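Local atomic coordinates of triacylglycerol lipase (Yarrowia lipolytica, PDB entry 3O0D), a protein that probably hydrolyses triacylglycerols as a secreted, glycosylated lipase of the alpha/beta-hydrolase fold. Residues Glu19-Val31 with Gly70-Val84. Residues are numbered along the deposited sequence; the frame is centred on the assembly and turned at random.
Sequences EKYARLANIGYCV and GYLAVDHASKQIYLV
Leu-24 puts its CD1 methyl squarely over the Tyr-82 ring, 3.7 Å from the ring centroid and 10° off the normal, a textbook CH-pi contact. Its backbone is gripped as well: Tyr-71 OH donates to Leu-24 O at 2.8 Å, tilted somewhat from the carbonyl plane. Tyr-71 gets there because its CG sits between backbone N and carbonyl carbon (chi1 60°), which turns the ring in toward the helix. Ile-27 CG2 then lies beside CE2 of that ring, and Val-84 CG1 wedges to 3.3 Å from Leu-24 O. At Gly-28 the backbones come nearest, its CA 4.9 Å from Gly-70 CA, and a CB there would be tight against Val-84 CG1. All this is helix 12-27 lying across the antiparallel hairpin of strands 68-75 and 80-87 in the mixed central sheet of the alpha/beta-hydrolase fold; helix 19-27 crosses strand 80-84 at -57°. Ala-25 and Tyr-21 also rest on strand 183-187.

Toward the hairpin turn the character changes to polar, and the partly exposed Lys-20 and Ser-78 mark the looser side. The extended Lys-20 chain, its CG anti to backbone N, delivers NZ to Gln-80 OE1 at 2.8 Å, in the carbonyl plane; Ser-78 OG donates to the same oxygen. Gln-80 NE2 bonds Tyr-21 OH at 3.0 Å and also Gln-155. A leucine in place of Gln-80 would probably leave the Lys-20 ammonium and the Tyr-21 hydroxyl without these mates. A water donates to Asp-75 OD2 and weakly accepts from Lys-20 NZ, while Tyr-82 OH donates to that same carboxylate oxygen at 2.7 Å.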
loop_
_atom_site.group_PDB
_atom_site.type_symbol
_atom_site.label_atom_id
_atom_site.label_comp_id
_atom_site.label_asym_id
_atom_site.label_seq_id
_atom_site.Cartn_x
_atom_site.Cartn_y
_atom_site.Cartn_z
ATOM N N GLU A 19 4.540 -7.050 9.883
ATOM C CA GLU A 19 3.586 -8.185 9.901
ATOM C C GLU A 19 2.218 -7.749 10.261
ATOM O O GLU A 19 1.225 -8.204 9.686
ATOM C CB GLU A 19 4.140 -9.262 10.842
ATOM C CG GLU A 19 3.218 -10.478 11.001
ATOM C CD GLU A 19 3.849 -11.507 11.992
ATOM O OE1 GLU A 19 3.978 -11.166 13.187
ATOM O OE2 GLU A 19 4.217 -12.590 11.486
ATOM N N LYS A 20 2.139 -6.836 11.236
ATOM C CA LYS A 20 0.846 -6.268 11.591
ATOM C C LYS A 20 0.040 -5.692 10.402
ATOM O O LYS A 20 -1.182 -6.072 10.260
ATOM C CB LYS A 20 1.024 -5.179 12.686
ATOM C CG LYS A 20 -0.289 -4.417 12.898
ATOM C CD LYS A 20 0.005 -3.354 14.018
ATOM C CE LYS A 20 -1.161 -2.377 14.080
ATOM N NZ LYS A 20 -0.940 -1.356 15.174
ATOM N N TYR A 21 0.735 -4.897 9.593
ATOM C CA TYR A 21 0.046 -4.222 8.435
ATOM C C TYR A 21 -0.214 -5.327 7.381
ATOM O O TYR A 21 -1.307 -5.352 6.704
ATOM C CB TYR A 21 0.748 -2.939 7.906
ATOM C CG TYR A 21 0.584 -1.909 8.994
ATOM C CD1 TYR A 21 -0.636 -1.223 9.144
ATOM C CD2 TYR A 21 1.581 -1.735 9.933
ATOM C CE1 TYR A 21 -0.852 -0.389 10.168
ATOM C CE2 TYR A 21 1.343 -0.859 11.006
ATOM C CZ TYR A 21 0.129 -0.224 11.098
ATOM O OH TYR A 21 -0.106 0.628 12.144
ATOM N N ALA A 22 0.658 -6.307 7.278
ATOM C CA ALA A 22 0.288 -7.361 6.359
ATOM C C ALA A 22 -1.001 -8.055 6.747
ATOM O O ALA A 22 -1.798 -8.452 5.896
ATOM C CB ALA A 22 1.468 -8.444 6.232
ATOM N N ARG A 23 -1.193 -8.286 8.035
ATOM C CA ARG A 23 -2.407 -8.888 8.474
ATOM C C ARG A 23 -3.642 -7.993 8.226
ATOM O O ARG A 23 -4.616 -8.461 7.814
ATOM C CB ARG A 23 -2.404 -9.251 9.956
ATOM C CG ARG A 23 -1.337 -10.208 10.429
ATOM C CD ARG A 23 -1.675 -10.643 11.845
ATOM N NE ARG A 23 -0.605 -11.313 12.531
ATOM C CZ ARG A 23 -0.287 -12.576 12.380
ATOM N NH1 ARG A 23 -0.950 -13.361 11.578
ATOM N NH2 ARG A 23 0.702 -13.047 13.080
ATOM N N LEU A 24 -3.545 -6.721 8.524
ATOM C CA LEU A 24 -4.673 -5.823 8.320
ATOM C C LEU A 24 -5.036 -5.818 6.813
ATOM O O LEU A 24 -6.253 -5.767 6.479
ATOM C CB LEU A 24 -4.359 -4.394 8.759
ATOM C CG LEU A 24 -4.394 -4.376 10.304
ATOM C CD1 LEU A 24 -3.682 -3.022 10.743
ATOM C CD2 LEU A 24 -5.798 -4.521 11.042
ATOM N N ALA A 25 -4.012 -5.739 5.982
ATOM C CA ALA A 25 -4.289 -5.808 4.483
ATOM C C ALA A 25 -4.968 -7.061 4.105
ATOM O O ALA A 25 -5.892 -7.035 3.234
ATOM C CB ALA A 25 -2.988 -5.704 3.744
ATOM N N ASN A 26 -4.566 -8.196 4.668
ATOM C CA ASN A 26 -5.223 -9.525 4.393
ATOM C C ASN A 26 -6.652 -9.518 4.732
ATOM O O ASN A 26 -7.482 -10.005 3.951
ATOM C CB ASN A 26 -4.368 -10.616 5.119
ATOM C CG ASN A 26 -5.096 -11.895 5.371
ATOM O OD1 ASN A 26 -6.239 -11.916 5.802
ATOM N ND2 ASN A 26 -4.365 -13.011 5.209
ATOM N N ILE A 27 -7.018 -8.834 5.849
ATOM C CA ILE A 27 -8.406 -8.758 6.258
ATOM C C ILE A 27 -9.291 -7.996 5.195
ATOM O O ILE A 27 -10.535 -8.196 5.161
ATOM C CB ILE A 27 -8.467 -8.167 7.725
ATOM C CG1 ILE A 27 -7.850 -9.248 8.620
ATOM C CG2 ILE A 27 -9.981 -7.919 8.195
ATOM C CD1 ILE A 27 -7.431 -8.582 10.011
ATOM N N GLY A 28 -8.676 -7.232 4.355
ATOM C CA GLY A 28 -9.395 -6.472 3.310
ATOM C C GLY A 28 -10.022 -7.485 2.362
ATOM O O GLY A 28 -11.070 -7.164 1.761
ATOM N N TYR A 29 -9.481 -8.697 2.275
ATOM C CA TYR A 29 -10.067 -9.721 1.422
ATOM C C TYR A 29 -11.263 -10.440 2.062
ATOM O O TYR A 29 -11.883 -11.229 1.444
ATOM C CB TYR A 29 -8.986 -10.690 0.902
ATOM C CG TYR A 29 -7.974 -10.015 0.013
ATOM C CD1 TYR A 29 -8.196 -9.916 -1.317
ATOM C CD2 TYR A 29 -6.808 -9.495 0.487
ATOM C CE1 TYR A 29 -7.331 -9.319 -2.137
ATOM C CE2 TYR A 29 -5.928 -8.908 -0.323
ATOM C CZ TYR A 29 -6.198 -8.792 -1.688
ATOM O OH TYR A 29 -5.345 -8.202 -2.576
ATOM N N CYS A 30 -11.573 -10.103 3.312
ATOM C CA CYS A 30 -12.794 -10.546 3.993
ATOM C C CYS A 30 -14.016 -9.631 3.667
ATOM O O CYS A 30 -15.085 -9.878 4.272
ATOM C CB CYS A 30 -12.620 -10.693 5.545
ATOM S SG CYS A 30 -11.327 -11.973 5.893
ATOM N N VAL A 31 -13.822 -8.593 2.859
ATOM C CA VAL A 31 -14.882 -7.688 2.430
ATOM C C VAL A 31 -15.217 -8.098 1.018
ATOM O O VAL A 31 -14.367 -8.176 0.123
ATOM C CB VAL A 31 -14.389 -6.239 2.399
ATOM C CG1 VAL A 31 -15.546 -5.277 2.022
ATOM C CG2 VAL A 31 -13.938 -5.861 3.819
ATOM N N GLY A 70 -12.908 -2.641 0.797
ATOM C CA GLY A 70 -11.980 -2.467 2.000
ATOM C C GLY A 70 -12.827 -2.063 3.169
ATOM O O GLY A 70 -14.038 -2.302 3.269
ATOM N N TYR A 71 -12.123 -1.566 4.218
ATOM C CA TYR A 71 -12.907 -1.288 5.442
ATOM C C TYR A 71 -12.183 -0.184 6.249
ATOM O O TYR A 71 -11.025 0.169 6.005
ATOM C CB TYR A 71 -13.061 -2.522 6.373
ATOM C CG TYR A 71 -11.687 -3.088 6.864
ATOM C CD1 TYR A 71 -11.124 -2.672 8.120
ATOM C CD2 TYR A 71 -11.033 -4.079 6.167
ATOM C CE1 TYR A 71 -9.906 -3.191 8.556
ATOM C CE2 TYR A 71 -9.780 -4.618 6.610
ATOM C CZ TYR A 71 -9.279 -4.167 7.823
ATOM O OH TYR A 71 -8.088 -4.710 8.272
ATOM N N LEU A 72 -12.973 0.392 7.135
ATOM C CA LEU A 72 -12.498 1.412 8.033
ATOM C C LEU A 72 -12.686 0.811 9.387
ATOM O O LEU A 72 -13.785 0.361 9.784
ATOM C CB LEU A 72 -13.386 2.668 7.837
ATOM C CG LEU A 72 -13.125 3.894 8.718
ATOM C CD1 LEU A 72 -11.708 4.431 8.660
ATOM C CD2 LEU A 72 -14.198 4.979 8.345
ATOM N N ALA A 73 -11.613 0.871 10.247
ATOM C CA ALA A 73 -11.798 0.343 11.617
ATOM C C ALA A 73 -11.048 1.254 12.605
ATOM O O ALA A 73 -10.217 2.068 12.179
ATOM C CB ALA A 73 -11.162 -1.066 11.698
ATOM N N VAL A 74 -11.362 1.095 13.905
ATOM C CA VAL A 74 -10.705 1.906 14.973
ATOM C C VAL A 74 -10.101 0.889 15.969
ATOM O O VAL A 74 -10.804 0.011 16.465
ATOM C CB VAL A 74 -11.733 2.761 15.692
ATOM C CG1 VAL A 74 -10.990 3.543 16.836
ATOM C CG2 VAL A 74 -12.320 3.777 14.686
ATOM N N ASP A 75 -8.814 1.068 16.271
ATOM C CA ASP A 75 -8.095 0.121 17.190
ATOM C C ASP A 75 -7.853 1.042 18.440
ATOM O O ASP A 75 -7.014 1.963 18.430
ATOM C CB ASP A 75 -6.806 -0.251 16.572
ATOM C CG ASP A 75 -6.027 -1.287 17.408
ATOM O OD1 ASP A 75 -6.184 -1.235 18.648
ATOM O OD2 ASP A 75 -5.270 -2.099 16.828
ATOM N N HIS A 76 -8.646 0.747 19.449
ATOM C CA HIS A 76 -8.582 1.440 20.745
ATOM C C HIS A 76 -7.397 0.947 21.532
ATOM O O HIS A 76 -7.053 1.588 22.564
ATOM C CB HIS A 76 -9.873 1.110 21.491
ATOM C CG HIS A 76 -11.095 1.660 20.824
ATOM N ND1 HIS A 76 -11.329 3.019 20.721
ATOM C CD2 HIS A 76 -12.102 1.055 20.161
ATOM C CE1 HIS A 76 -12.452 3.226 20.038
ATOM N NE2 HIS A 76 -12.955 2.047 19.714
ATOM N N ALA A 77 -6.785 -0.186 21.160
ATOM C CA ALA A 77 -5.556 -0.620 21.921
ATOM C C ALA A 77 -4.375 0.135 21.408
ATOM O O ALA A 77 -3.510 0.587 22.177
ATOM C CB ALA A 77 -5.326 -2.114 21.813
ATOM N N SER A 78 -4.250 0.297 20.111
ATOM C CA SER A 78 -3.095 1.006 19.565
ATOM C C SER A 78 -3.381 2.504 19.356
ATOM O O SER A 78 -2.408 3.244 19.032
ATOM C CB SER A 78 -2.645 0.354 18.211
ATOM O OG SER A 78 -3.693 0.608 17.270
ATOM N N LYS A 79 -4.622 2.909 19.597
ATOM C CA LYS A 79 -5.074 4.323 19.324
ATOM C C LYS A 79 -4.830 4.754 17.893
ATOM O O LYS A 79 -4.116 5.740 17.583
ATOM C CB LYS A 79 -4.320 5.295 20.291
ATOM C CG LYS A 79 -4.863 5.257 21.759
ATOM C CD LYS A 79 -4.596 3.935 22.337
ATOM C CE LYS A 79 -4.977 3.710 23.881
ATOM N NZ LYS A 79 -4.292 2.458 24.389
ATOM N N GLN A 80 -5.377 3.948 16.961
ATOM C CA GLN A 80 -5.189 4.202 15.547
ATOM C C GLN A 80 -6.567 4.016 14.872
ATOM O O GLN A 80 -7.443 3.309 15.379
ATOM C CB GLN A 80 -4.234 3.192 14.882
ATOM C CG GLN A 80 -2.775 3.449 15.405
ATOM C CD GLN A 80 -1.852 2.386 14.880
ATOM O OE1 GLN A 80 -2.039 1.207 15.148
ATOM N NE2 GLN A 80 -0.933 2.777 14.003
ATOM N N ILE A 81 -6.647 4.679 13.727
ATOM C CA ILE A 81 -7.799 4.484 12.790
ATOM C C ILE A 81 -7.143 3.809 11.568
ATOM O O ILE A 81 -6.149 4.299 11.019
ATOM C CB ILE A 81 -8.334 5.872 12.360
ATOM C CG1 ILE A 81 -8.963 6.545 13.593
ATOM C CG2 ILE A 81 -9.442 5.632 11.228
ATOM C CD1 ILE A 81 -9.217 8.143 13.404
ATOM N N TYR A 82 -7.759 2.707 11.147
ATOM C CA TYR A 82 -7.208 1.962 9.974
ATOM C C TYR A 82 -8.111 2.144 8.747
ATOM O O TYR A 82 -9.285 1.971 8.914
ATOM C CB TYR A 82 -7.255 0.493 10.279
ATOM C CG TYR A 82 -6.399 0.033 11.427
ATOM C CD1 TYR A 82 -5.164 0.600 11.645
ATOM C CD2 TYR A 82 -6.830 -1.005 12.193
ATOM C CE1 TYR A 82 -4.358 0.137 12.747
ATOM C CE2 TYR A 82 -6.039 -1.475 13.342
ATOM C CZ TYR A 82 -4.813 -0.878 13.515
ATOM O OH TYR A 82 -4.008 -1.265 14.566
ATOM N N LEU A 83 -7.522 2.543 7.628
ATOM C CA LEU A 83 -8.241 2.454 6.357
ATOM C C LEU A 83 -7.459 1.366 5.530
ATOM O O LEU A 83 -6.287 1.500 5.321
ATOM C CB LEU A 83 -8.131 3.787 5.637
ATOM C CG LEU A 83 -8.758 3.711 4.203
ATOM C CD1 LEU A 83 -10.207 3.251 4.248
ATOM C CD2 LEU A 83 -8.653 5.133 3.615
ATOM N N VAL A 84 -8.217 0.331 5.106
ATOM C CA VAL A 84 -7.554 -0.792 4.438
ATOM C C VAL A 84 -8.290 -0.941 3.110
ATOM O O VAL A 84 -9.521 -0.908 3.077
ATOM C CB VAL A 84 -7.790 -2.035 5.228
ATOM C CG1 VAL A 84 -7.305 -3.328 4.438
ATOM C CG2 VAL A 84 -6.981 -1.962 6.610
HETATM O O HOH W 1 -2.797 -3.366 16.978
#